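PDB 4XFK: putative branched chain amino acid ABC transporter, periplasmic amino acid-binding protein from Brucella ovis, which probably serves as the periplasmic binding component of an ABC transport system for branched-chain and related amino acids. Local coordinates for residues S125-Y130 and C393-P398; Y160-N165 and D189-E194; A231-G236 and G256-G261; V264-N269 and V355-S360. The protein carries 1 engineered substitution. One frame throughout, in Å; residues are numbered along the deposited sequence.

Interaction 1: S125-Y130 and C393-P398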
loop_
_atom_site.group_PDB
_atom_site.type_symbol
_atom_site.label_atom_id
_atom_site.label_comp_id
_atom_site.label_asym_id
_atom_site.label_seq_id
_atom_site.Cartn_x
_atom_site.Cartn_y
_atom_site.Cartn_z
ATOM N N SER A 125 -11.047 -10.886 -8.785
ATOM C CA SER A 125 -12.444 -11.315 -8.714
ATOM C C SER A 125 -13.418 -10.223 -8.259
ATOM O O SER A 125 -14.611 -10.291 -8.577
ATOM C CB SER A 125 -12.587 -12.547 -7.818
ATOM O OG SER A 125 -12.270 -12.228 -6.475
ATOM N N LYS A 126 -12.917 -9.221 -7.535
ATOM C CA LYS A 126 -13.762 -8.121 -7.065
ATOM C C LYS A 126 -13.540 -6.821 -7.835
ATOM O O LYS A 126 -14.032 -5.772 -7.437
ATOM C CB LYS A 126 -13.559 -7.868 -5.568
ATOM C CG LYS A 126 -14.199 -8.910 -4.670
ATOM C CD LYS A 126 -14.190 -8.452 -3.216
ATOM C CE LYS A 126 -14.990 -9.399 -2.337
ATOM N NZ LYS A 126 -14.476 -10.791 -2.438
ATOM N N CYS A 127 -12.797 -6.885 -8.931
ATOM C CA CYS A 127 -12.550 -5.732 -9.794
ATOM C C CYS A 127 -13.858 -5.124 -10.290
ATOM O O CYS A 127 -14.751 -5.864 -10.716
ATOM C CB CYS A 127 -11.703 -6.195 -10.987
ATOM S SG CYS A 127 -11.493 -5.015 -12.314
ATOM N N HIS A 128 -13.979 -3.800 -10.248
ATOM C CA HIS A 128 -15.095 -3.117 -10.895
ATOM C C HIS A 128 -14.671 -1.707 -11.268
ATOM O O HIS A 128 -13.618 -1.218 -10.833
ATOM C CB HIS A 128 -16.371 -3.124 -10.043
ATOM C CG HIS A 128 -16.237 -2.412 -8.733
ATOM N ND1 HIS A 128 -16.645 -1.106 -8.541
ATOM C CD2 HIS A 128 -15.741 -2.830 -7.545
ATOM C CE1 HIS A 128 -16.406 -0.757 -7.288
ATOM N NE2 HIS A 128 -15.858 -1.785 -6.662
ATOM N N PHE A 129 -15.486 -1.064 -12.093
ATOM C CA PHE A 129 -15.089 0.176 -12.740
ATOM C C PHE A 129 -14.851 1.320 -11.756
ATOM O O PHE A 129 -14.026 2.188 -12.002
ATOM C CB PHE A 129 -16.129 0.573 -13.788
ATOM C CG PHE A 129 -15.779 1.823 -14.544
ATOM C CD1 PHE A 129 -14.857 1.797 -15.579
ATOM C CD2 PHE A 129 -16.386 3.024 -14.225
ATOM C CE1 PHE A 129 -14.541 2.958 -16.278
ATOM C CE2 PHE A 129 -16.084 4.183 -14.920
ATOM C CZ PHE A 129 -15.155 4.154 -15.945
ATOM N N TYR A 130 -15.565 1.320 -10.635
ATOM C CA TYR A 130 -15.492 2.453 -9.711
ATOM C C TYR A 130 -14.526 2.235 -8.546
ATOM O O TYR A 130 -14.480 3.038 -7.619
ATOM C CB TYR A 130 -16.897 2.874 -9.248
ATOM C CG TYR A 130 -17.717 3.465 -10.378
ATOM C CD1 TYR A 130 -17.584 4.806 -10.731
ATOM C CD2 TYR A 130 -18.582 2.675 -11.129
ATOM C CE1 TYR A 130 -18.318 5.350 -11.785
ATOM C CE2 TYR A 130 -19.313 3.207 -12.182
ATOM C CZ TYR A 130 -19.176 4.538 -12.506
ATOM O OH TYR A 130 -19.908 5.061 -13.555
ATOM N N CYS A 393 -10.152 -11.300 -13.540
ATOM C CA CYS A 393 -10.568 -9.919 -13.776
ATOM C C CYS A 393 -11.558 -9.771 -14.925
ATOM O O CYS A 393 -11.295 -10.201 -16.051
ATOM C CB CYS A 393 -9.352 -9.024 -14.038
ATOM S SG CYS A 393 -9.738 -7.404 -14.762
ATOM N N SER A 394 -12.690 -9.147 -14.625
ATOM C CA SER A 394 -13.637 -8.709 -15.635
ATOM C C SER A 394 -14.118 -7.337 -15.193
ATOM O O SER A 394 -14.435 -7.137 -14.024
ATOM C CB SER A 394 -14.823 -9.663 -15.699
ATOM O OG SER A 394 -15.571 -9.593 -14.494
ATOM N N MET A 395 -14.162 -6.377 -16.103
ATOM C CA MET A 395 -14.665 -5.062 -15.732
ATOM C C MET A 395 -15.703 -4.606 -16.737
ATOM O O MET A 395 -15.502 -4.704 -17.945
ATOM C CB MET A 395 -13.533 -4.029 -15.626
ATOM C CG MET A 395 -13.969 -2.658 -15.076
ATOM S SD MET A 395 -12.657 -1.459 -15.294
ATOM C CE MET A 395 -11.522 -2.030 -14.048
ATOM N N LYS A 396 -16.817 -4.110 -16.226
ATOM C CA LYS A 396 -17.836 -3.522 -17.072
ATOM C C LYS A 396 -17.469 -2.082 -17.426
ATOM O O LYS A 396 -17.085 -1.290 -16.555
ATOM C CB LYS A 396 -19.192 -3.583 -16.374
ATOM C CG LYS A 396 -19.634 -5.003 -16.068
ATOM C CD LYS A 396 -20.957 -5.038 -15.317
ATOM C CE LYS A 396 -21.305 -6.465 -14.917
ATOM N NZ LYS A 396 -22.637 -6.560 -14.259
ATOM N N ARG A 397 -17.559 -1.752 -18.709
ATOM C CA ARG A 397 -17.307 -0.393 -19.169
ATOM C C ARG A 397 -18.592 0.414 -18.996
ATOM O O ARG A 397 -19.676 -0.157 -18.879
ATOM C CB ARG A 397 -16.907 -0.384 -20.653
ATOM C CG ARG A 397 -15.662 -1.185 -21.026
ATOM C CD ARG A 397 -14.419 -0.677 -20.342
ATOM N NE ARG A 397 -14.253 0.765 -20.469
ATOM C CZ ARG A 397 -13.399 1.469 -19.733
ATOM N NH1 ARG A 397 -12.645 0.847 -18.828
ATOM N NH2 ARG A 397 -13.303 2.786 -19.885
ATOM N N PRO A 398 -18.479 1.748 -18.970
ATOM C CA PRO A 398 -19.693 2.562 -19.100
ATOM C C PRO A 398 -20.303 2.295 -20.475
ATOM O O PRO A 398 -19.604 2.435 -21.480
ATOM C CB PRO A 398 -19.161 3.993 -19.032
ATOM C CG PRO A 398 -17.856 3.883 -18.296
ATOM C CD PRO A 398 -17.279 2.557 -18.698
HETATM O O HOH W 1 -17.521 -3.228 -13.309
#
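Phe129 makes the largest contribution to the contact, meeting Pro398, Arg397 and Met395 in turn. Pro398 lies over one face of the Phe129 ring, where its CD stands 3.9 Å from the ring centroid in a CH-pi contact. Its CG is 3.6 Å from Phe129 CZ. The guanidinium of Arg397 comes instead to the edge of the ring, with NH1 3.8 Å from Phe129 CE1. Guanidinium and ring planes are 87° apart, and CE1 lies over a face of the guanidinium. The Arg397 chain is bent at chi2 and chi3, and NH1 is also tied by a salt bridge to Glu330 of helix 322-331.

Sulfur makes the second kind of contact. Met395 SD also sits at the edge of the Phe129 ring, 3.9 Å from CD1, a Met-aromatic contact. With chi3 at -73°, Met395 CE turns toward Cys127 and His128 O. The sulfur atoms of Cys127 and Cys393 face each other, but Cys127 has two conformers, so both contacts of its sulfur are doubtful.

Direct hydrogen bonds between the segments are absent, and the polar link is a water that accepts from Phe129 N at 3.2 Å and from Lys396 N at 3.1 Å. The C-terminal tail runs in nearly the same direction as the loop leading into strand 131-133, an outermost strand of the five-stranded parallel sheet of this periplasmic binding protein.

Interaction 2: Y160-N165 and D189-E194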
loop_
_atom_site.group_PDB
_atom_site.type_symbol
_atom_site.label_atom_id
_atom_site.label_comp_id
_atom_site.label_asym_id
_atom_site.label_seq_id
_atom_site.Cartn_x
_atom_site.Cartn_y
_atom_site.Cartn_z
ATOM N N TYR A 160 11.449 -19.411 4.231
ATOM C CA TYR A 160 10.280 -19.637 5.070
ATOM C C TYR A 160 9.240 -18.588 4.678
ATOM O O TYR A 160 9.602 -17.490 4.252
ATOM C CB TYR A 160 10.664 -19.477 6.547
ATOM C CG TYR A 160 9.673 -20.055 7.535
ATOM C CD1 TYR A 160 8.524 -19.367 7.886
ATOM C CD2 TYR A 160 9.904 -21.286 8.130
ATOM C CE1 TYR A 160 7.617 -19.899 8.791
ATOM C CE2 TYR A 160 9.011 -21.822 9.029
ATOM C CZ TYR A 160 7.870 -21.128 9.357
ATOM O OH TYR A 160 6.994 -21.684 10.259
ATOM N N SER A 161 7.960 -18.919 4.818
ATOM C CA SER A 161 6.876 -17.956 4.613
ATOM C C SER A 161 6.054 -17.853 5.892
ATOM O O SER A 161 5.550 -18.857 6.376
ATOM C CB SER A 161 5.984 -18.409 3.454
ATOM O OG SER A 161 4.827 -17.598 3.335
ATOM N N ILE A 162 5.927 -16.650 6.443
ATOM C CA ILE A 162 5.090 -16.451 7.624
ATOM C C ILE A 162 4.161 -15.258 7.394
ATOM O O ILE A 162 4.619 -14.160 7.097
ATOM C CB ILE A 162 5.928 -16.309 8.928
ATOM C CG1 ILE A 162 5.007 -16.150 10.144
ATOM C CG2 ILE A 162 6.943 -15.169 8.821
ATOM C CD1 ILE A 162 5.708 -16.335 11.475
ATOM N N ASN A 163 2.855 -15.485 7.504
ATOM C CA ASN A 163 1.867 -14.452 7.205
ATOM C C ASN A 163 0.634 -14.538 8.077
ATOM O O ASN A 163 0.402 -15.540 8.756
ATOM C CB ASN A 163 1.454 -14.488 5.726
ATOM C CG ASN A 163 2.617 -14.222 4.794
ATOM O OD1 ASN A 163 3.015 -13.077 4.601
ATOM N ND2 ASN A 163 3.177 -15.279 4.225
ATOM N N GLN A 164 -0.138 -13.456 8.050
ATOM C CA GLN A 164 -1.387 -13.322 8.783
ATOM C C GLN A 164 -2.516 -14.069 8.080
ATOM O O GLN A 164 -2.641 -14.018 6.854
ATOM C CB GLN A 164 -1.746 -11.840 8.890
ATOM C CG GLN A 164 -0.716 -11.005 9.659
ATOM C CD GLN A 164 -0.783 -9.533 9.320
ATOM O OE1 GLN A 164 -0.872 -8.674 10.210
ATOM N NE2 GLN A 164 -0.715 -9.229 8.038
ATOM N N ASN A 165 -3.355 -14.743 8.860
ATOM C CA ASN A 165 -4.427 -15.535 8.277
ATOM C C ASN A 165 -5.665 -14.693 7.950
ATOM O O ASN A 165 -6.689 -14.759 8.642
ATOM C CB ASN A 165 -4.781 -16.725 9.173
ATOM C CG ASN A 165 -5.359 -17.885 8.385
ATOM O OD1 ASN A 165 -5.938 -17.691 7.313
ATOM N ND2 ASN A 165 -5.199 -19.099 8.908
ATOM N N ASP A 189 9.190 -24.362 4.771
ATOM C CA ASP A 189 8.080 -24.449 5.698
ATOM C C ASP A 189 7.317 -23.139 5.623
ATOM O O ASP A 189 7.833 -22.143 5.116
ATOM C CB ASP A 189 8.597 -24.725 7.117
ATOM C CG ASP A 189 7.540 -25.317 8.028
ATOM O OD1 ASP A 189 6.418 -25.593 7.551
ATOM O OD2 ASP A 189 7.839 -25.522 9.227
ATOM N N LYS A 190 6.076 -23.154 6.086
ATOM C CA LYS A 190 5.246 -21.960 6.041
ATOM C C LYS A 190 4.214 -21.964 7.155
ATOM O O LYS A 190 3.843 -23.020 7.672
ATOM C CB LYS A 190 4.574 -21.815 4.673
ATOM C CG LYS A 190 3.648 -22.954 4.300
ATOM C CD LYS A 190 3.353 -22.953 2.807
ATOM C CE LYS A 190 2.698 -24.257 2.381
ATOM N NZ LYS A 190 2.493 -24.314 0.905
ATOM N N THR A 191 3.758 -20.771 7.514
ATOM C CA THR A 191 2.838 -20.573 8.622
ATOM C C THR A 191 1.865 -19.449 8.307
ATOM O O THR A 191 2.267 -18.403 7.796
ATOM C CB THR A 191 3.604 -20.123 9.883
ATOM O OG1 THR A 191 4.391 -21.209 10.372
ATOM C CG2 THR A 191 2.651 -19.635 10.979
ATOM N N LEU A 192 0.593 -19.672 8.616
ATOM C CA LEU A 192 -0.382 -18.599 8.724
ATOM C C LEU A 192 -0.824 -18.531 10.177
ATOM O O LEU A 192 -1.189 -19.553 10.767
ATOM C CB LEU A 192 -1.597 -18.876 7.851
ATOM C CG LEU A 192 -1.431 -18.851 6.336
ATOM C CD1 LEU A 192 -2.753 -19.239 5.692
ATOM C CD2 LEU A 192 -0.991 -17.479 5.860
ATOM N N HIS A 193 -0.817 -17.336 10.749
ATOM C CA HIS A 193 -1.155 -17.186 12.155
ATOM C C HIS A 193 -2.287 -16.188 12.363
ATOM O O HIS A 193 -2.656 -15.438 11.456
ATOM C CB HIS A 193 0.086 -16.790 12.968
ATOM C CG HIS A 193 0.741 -15.525 12.501
ATOM N ND1 HIS A 193 0.191 -14.278 12.712
ATOM C CD2 HIS A 193 1.902 -15.313 11.829
ATOM C CE1 HIS A 193 0.986 -13.357 12.195
ATOM N NE2 HIS A 193 2.028 -13.956 11.650
ATOM N N GLU A 194 -2.843 -16.199 13.566
ATOM C CA GLU A 194 -3.900 -15.275 13.937
ATOM C C GLU A 194 -3.453 -13.838 13.711
ATOM O O GLU A 194 -2.268 -13.515 13.831
ATOM C CB GLU A 194 -4.301 -15.486 15.398
HETATM O O HOH W 2 2.706 -18.163 5.010
HETATM O O HOH W 3 -3.808 -19.407 11.439
#
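Tyr160 reaches over to Asp189 and Thr191, its CG anti to the backbone N (chi1 -164°). Asp189 O lies beneath one ring face, offset toward the rim, and Asp189 CB touches CE2 at 3.5 Å. At the ring's far end, Tyr160 OH and Thr191 OG1 share a short hydrogen bond of 2.6 Å. Ser161 then pairs through both backbone groups: its N donates to Asp189 O, and its O accepts from Thr191 N at 2.9 Å.

This is the parallel ladder of a beta-alpha-beta unit, in which helix 167-184 connects strands 158-164 and 186-193. Ile162 follows, its backbone bonded to Phe217 of strand 215-218 while CG1 meets the edge of the His193 ring, 3.6 Å from CD2. Asn163 N donates to Thr191 O, and Asn163 O accepts from His193 N at 2.9 Å. That same oxygen lies under a face of the imidazole, whose ND1 donates to Glu194 O at 2.8 Å and whose NE2 is bonded to Asn220. Asn163 OD1, for its part, takes the N-H of Gly219. Gln164 adds CG, 3.9 Å from His193 CE1. Asn165 N closes the ladder on His193 O at 2.8 Å, and a water joins Asn165 ND2 to Leu192 O.

Interaction 3: A231-G236 and G256-G261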
loop_
_atom_site.group_PDB
_atom_site.type_symbol
_atom_site.label_atom_id
_atom_site.label_comp_id
_atom_site.label_asym_id
_atom_site.label_seq_id
_atom_site.Cartn_x
_atom_site.Cartn_y
_atom_site.Cartn_z
ATOM N N ALA A 231 11.188 -10.554 18.586
ATOM C CA ALA A 231 11.472 -11.945 18.929
ATOM C C ALA A 231 12.670 -12.468 18.140
ATOM O O ALA A 231 13.513 -13.187 18.684
ATOM C CB ALA A 231 10.247 -12.815 18.690
ATOM N N ALA A 232 12.750 -12.104 16.860
ATOM C CA ALA A 232 13.889 -12.485 16.026
ATOM C C ALA A 232 15.178 -11.923 16.615
ATOM O O ALA A 232 16.192 -12.621 16.691
ATOM C CB ALA A 232 13.693 -12.005 14.590
ATOM N N SER A 233 15.128 -10.671 17.059
ATOM C CA SER A 233 16.294 -10.031 17.660
ATOM C C SER A 233 16.727 -10.746 18.941
ATOM O O SER A 233 17.912 -11.025 19.138
ATOM C CB SER A 233 15.999 -8.560 17.956
ATOM O OG SER A 233 17.152 -7.913 18.464
ATOM N N GLY A 234 15.770 -11.050 19.810
ATOM C CA GLY A 234 16.070 -11.754 21.045
ATOM C C GLY A 234 16.705 -13.115 20.824
ATOM O O GLY A 234 17.504 -13.567 21.647
ATOM N N ALA A 235 16.355 -13.766 19.715
ATOM C CA ALA A 235 16.851 -15.103 19.399
ATOM C C ALA A 235 18.148 -15.070 18.590
ATOM O O ALA A 235 18.763 -16.109 18.351
ATOM C CB ALA A 235 15.787 -15.889 18.638
ATOM N N GLY A 236 18.560 -13.881 18.163
ATOM C CA GLY A 236 19.732 -13.753 17.310
ATOM C C GLY A 236 19.544 -14.403 15.951
ATOM O O GLY A 236 20.480 -14.972 15.385
ATOM N N GLY A 256 17.051 -4.197 16.659
ATOM C CA GLY A 256 18.239 -4.096 17.483
ATOM C C GLY A 256 19.465 -4.631 16.774
ATOM O O GLY A 256 19.773 -4.229 15.646
ATOM N N ALA A 257 20.122 -5.593 17.417
ATOM C CA ALA A 257 21.402 -6.127 16.962
ATOM C C ALA A 257 21.364 -6.846 15.609
ATOM O O ALA A 257 22.409 -7.036 14.987
ATOM C CB ALA A 257 21.995 -7.046 18.031
ATOM N N ILE A 258 20.180 -7.255 15.152
ATOM C CA ILE A 258 20.093 -7.980 13.877
ATOM C C ILE A 258 19.569 -7.112 12.735
ATOM O O ILE A 258 19.151 -7.630 11.699
ATOM C CB ILE A 258 19.226 -9.270 13.970
ATOM C CG1 ILE A 258 17.751 -8.938 14.219
ATOM C CG2 ILE A 258 19.770 -10.212 15.037
ATOM C CD1 ILE A 258 16.813 -10.112 13.955
ATOM N N ALA A 259 19.623 -5.796 12.913
ATOM C CA ALA A 259 19.024 -4.875 11.942
ATOM C C ALA A 259 19.582 -4.993 10.518
ATOM O O ALA A 259 18.826 -4.923 9.544
ATOM C CB ALA A 259 19.144 -3.440 12.437
ATOM N N GLU A 260 20.899 -5.144 10.390
ATOM C CA GLU A 260 21.538 -5.115 9.078
ATOM C C GLU A 260 20.995 -6.190 8.135
ATOM O O GLU A 260 20.853 -7.347 8.517
ATOM C CB GLU A 260 23.060 -5.267 9.226
ATOM C CG GLU A 260 23.843 -5.163 7.914
ATOM C CD GLU A 260 25.335 -5.425 8.081
ATOM O OE1 GLU A 260 25.777 -5.731 9.209
ATOM O OE2 GLU A 260 26.072 -5.334 7.077
ATOM N N GLY A 261 20.668 -5.794 6.911
ATOM C CA GLY A 261 20.490 -6.761 5.844
ATOM C C GLY A 261 19.084 -7.244 5.549
ATOM O O GLY A 261 18.885 -8.017 4.614
#
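Gly236 N donates to Ser233 O over 3.1 Å, closing the last turn of a helix at the point where Ile258 packs against both residues. Gly236 takes a positive phi of 65° with two bonds back into that turn, a Schellman motif that ends the helix and redirects the chain.

Ile258 is the chief side chain here, and it uses its branches separately. CG1 lies between the backbone N and the carbonyl carbon (chi1 67°), 3.9 Å from Ser233 CA. Beyond it, CD1 presses on the helix backbone itself, 3.6 Å from Ser233 N, and touches Ala232 CB at 3.7 Å. The other branch, CG2, faces Gly236 CA at 4.2 Å.

Ser233 also meets the start of the loop with its hydroxyl. OG is hydrogen-bonded to Ala255 O, at the end of helix 251-255, and lies 4.1 Å from Gly256 CA, a residue with positive phi and no side chain to crowd it.

The contact is small and near the surface. It sets the C-terminal turn of helix 223-235 against the loop that joins helix 251-255 to strand 263-266, while Ala231 and Ala235 on the same turn pack on helix 202-210.

Interaction 4: V264-N269 and V355-S360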
loop_
_atom_site.group_PDB
_atom_site.type_symbol
_atom_site.label_atom_id
_atom_site.label_comp_id
_atom_site.label_asym_id
_atom_site.label_seq_id
_atom_site.Cartn_x
_atom_site.Cartn_y
_atom_site.Cartn_z
ATOM N N VAL A 264 13.093 -4.854 2.004
ATOM C CA VAL A 264 11.717 -4.452 1.721
ATOM C C VAL A 264 11.655 -3.979 0.271
ATOM O O VAL A 264 12.649 -3.488 -0.264
ATOM C CB VAL A 264 11.245 -3.336 2.696
ATOM C CG1 VAL A 264 11.962 -2.014 2.421
ATOM C CG2 VAL A 264 9.722 -3.152 2.666
ATOM N N SER A 265 10.508 -4.167 -0.377
ATOM C CA SER A 265 10.259 -3.591 -1.696
ATOM C C SER A 265 9.055 -2.666 -1.579
ATOM O O SER A 265 7.995 -3.086 -1.096
ATOM C CB SER A 265 9.983 -4.683 -2.721
ATOM O OG SER A 265 9.773 -4.091 -3.992
ATOM N N THR A 266 9.233 -1.406 -1.979
ATOM C CA THR A 266 8.178 -0.394 -1.850
ATOM C C THR A 266 8.194 0.543 -3.058
ATOM O O THR A 266 9.135 0.511 -3.844
ATOM C CB THR A 266 8.343 0.481 -0.583
ATOM O OG1 THR A 266 9.295 1.508 -0.856
ATOM C CG2 THR A 266 8.741 -0.324 0.639
ATOM N N PRO A 267 7.156 1.387 -3.212
ATOM C CA PRO A 267 7.160 2.315 -4.349
ATOM C C PRO A 267 8.118 3.505 -4.215
ATOM O O PRO A 267 8.104 4.371 -5.088
ATOM C CB PRO A 267 5.717 2.845 -4.374
ATOM C CG PRO A 267 4.917 1.881 -3.574
ATOM C CD PRO A 267 5.842 1.350 -2.538
ATOM N N PHE A 268 8.935 3.563 -3.168
ATOM C CA PHE A 268 9.691 4.786 -2.911
ATOM C C PHE A 268 10.906 4.587 -2.006
ATOM O O PHE A 268 10.896 3.757 -1.090
ATOM C CB PHE A 268 8.761 5.829 -2.278
ATOM C CG PHE A 268 9.465 7.085 -1.839
ATOM C CD1 PHE A 268 9.859 8.037 -2.766
ATOM C CD2 PHE A 268 9.742 7.307 -0.498
ATOM C CE1 PHE A 268 10.516 9.200 -2.363
ATOM C CE2 PHE A 268 10.399 8.468 -0.091
ATOM C CZ PHE A 268 10.783 9.405 -1.025
ATOM N N ASN A 269 11.946 5.371 -2.256
ATOM C CA ASN A 269 13.002 5.553 -1.281
ATOM C C ASN A 269 13.553 6.956 -1.520
ATOM O O ASN A 269 13.669 7.373 -2.666
ATOM C CB ASN A 269 14.085 4.474 -1.446
ATOM C CG ASN A 269 15.234 4.646 -0.481
ATOM O OD1 ASN A 269 16.072 5.523 -0.661
ATOM N ND2 ASN A 269 15.287 3.803 0.546
ATOM N N VAL A 355 11.053 -0.143 -5.716
ATOM C CA VAL A 355 12.428 -0.032 -5.268
ATOM C C VAL A 355 12.681 -1.046 -4.175
ATOM O O VAL A 355 12.011 -1.039 -3.140
ATOM C CB VAL A 355 12.691 1.367 -4.689
ATOM C CG1 VAL A 355 14.175 1.559 -4.413
ATOM C CG2 VAL A 355 12.190 2.407 -5.641
ATOM N N VAL A 356 13.657 -1.917 -4.405
ATOM C CA VAL A 356 14.040 -2.903 -3.406
ATOM C C VAL A 356 15.196 -2.340 -2.586
ATOM O O VAL A 356 16.147 -1.780 -3.138
ATOM C CB VAL A 356 14.393 -4.258 -4.041
ATOM C CG1 VAL A 356 14.421 -5.327 -2.969
ATOM C CG2 VAL A 356 13.357 -4.613 -5.107
ATOM N N GLN A 357 15.084 -2.480 -1.266
ATOM C CA GLN A 357 15.911 -1.746 -0.313
ATOM C C GLN A 357 16.426 -2.659 0.791
ATOM O O GLN A 357 15.722 -3.589 1.215
ATOM C CB GLN A 357 15.085 -0.631 0.329
ATOM C CG GLN A 357 14.521 0.384 -0.660
ATOM C CD GLN A 357 13.260 1.050 -0.156
ATOM O OE1 GLN A 357 13.292 1.799 0.820
ATOM N NE2 GLN A 357 12.138 0.787 -0.825
ATOM N N GLU A 358 17.637 -2.379 1.271
ATOM C CA GLU A 358 18.237 -3.149 2.359
ATOM C C GLU A 358 18.472 -2.260 3.573
ATOM O O GLU A 358 18.750 -1.072 3.428
ATOM C CB GLU A 358 19.561 -3.761 1.905
ATOM C CG GLU A 358 20.620 -2.732 1.517
ATOM C CD GLU A 358 21.911 -3.363 1.056
ATOM O OE1 GLU A 358 22.600 -3.978 1.893
ATOM O OE2 GLU A 358 22.234 -3.240 -0.142
ATOM N N VAL A 359 18.363 -2.828 4.768
ATOM C CA VAL A 359 18.680 -2.074 5.975
ATOM C C VAL A 359 20.200 -1.970 6.109
ATOM O O VAL A 359 20.898 -2.987 6.137
ATOM C CB VAL A 359 18.071 -2.734 7.220
ATOM C CG1 VAL A 359 18.417 -1.929 8.466
ATOM C CG2 VAL A 359 16.553 -2.863 7.048
ATOM N N SER A 360 20.703 -0.739 6.181
ATOM C CA SER A 360 22.133 -0.480 6.070
ATOM C C SER A 360 22.502 0.827 6.752
ATOM O O SER A 360 21.717 1.774 6.757
ATOM C CB SER A 360 22.532 -0.400 4.595
ATOM O OG SER A 360 23.879 0.023 4.446
#
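Val264 to Thr266 and Val355 to Gln357 form one of the antiparallel pairings of a mixed sheet, extended by a side-chain network around Gln357. Val264 with Gln357 and Thr266 with Val355 are the hydrogen-bonded pairs, each closed by two backbone bonds; Gln357 N to Val264 O measures 2.8 Å. Ser265 and Val356 make the non-hydrogen-bonded pair between them, and Ser265 OG packs 3.8 Å from Val356 CG2 while hydrogen-bonding Thr144 of helix 138-152.

On the face shared by Val264, Thr266, Val355 and Gln357, the amide of Gln357 is held at both ends. Its NE2 donates to Thr266 OG1 at 2.9 Å and to Val355 O at 3.0 Å, with both acceptors in the amide plane. Val355 O thereby receives two donors, Thr266 N and Gln357 NE2, from opposite faces of its plane. In the sheet as a whole, strand 263-266 is parallel to 240-243 on one side but antiparallel to 350-360.

Thr266 OG1 also accepts from Phe268 N at 3.1 Å, an ST turn that bends the chain where the strand ends. The bend brings Asn269 back over Gln357, where Asn269 ND2 gives OE1 a bond of 2.8 Å with an N-H...O angle of 179°. ND2 approaches from above the Gln357 amide plane, the two amides being 86° apart, and is also bonded to Phe374 O.

How the interactions relate
Interactions 2 and 4 belong to the same mixed sheet, with centres 22 Å apart and strands 215-218 and 240-243 lying between them in the strand order. Interaction 3 touches interaction 4: Gly261 N lies 2.9 Å from Val359 O, probably a hydrogen bond, which would tie the loop just before strand 263-266 to strand 350-360. Interaction 1 stands apart, its centre 44 Å from that of interaction 3 and 31 Å from those of interactions 2 and 4, beside the separate five-stranded parallel sheet. A bound acetate, probably from the crystallisation liquor, lies about 4 Å from the side chain of Val355 in interaction 4, and a sodium ion about 7 Å from that of Arg397.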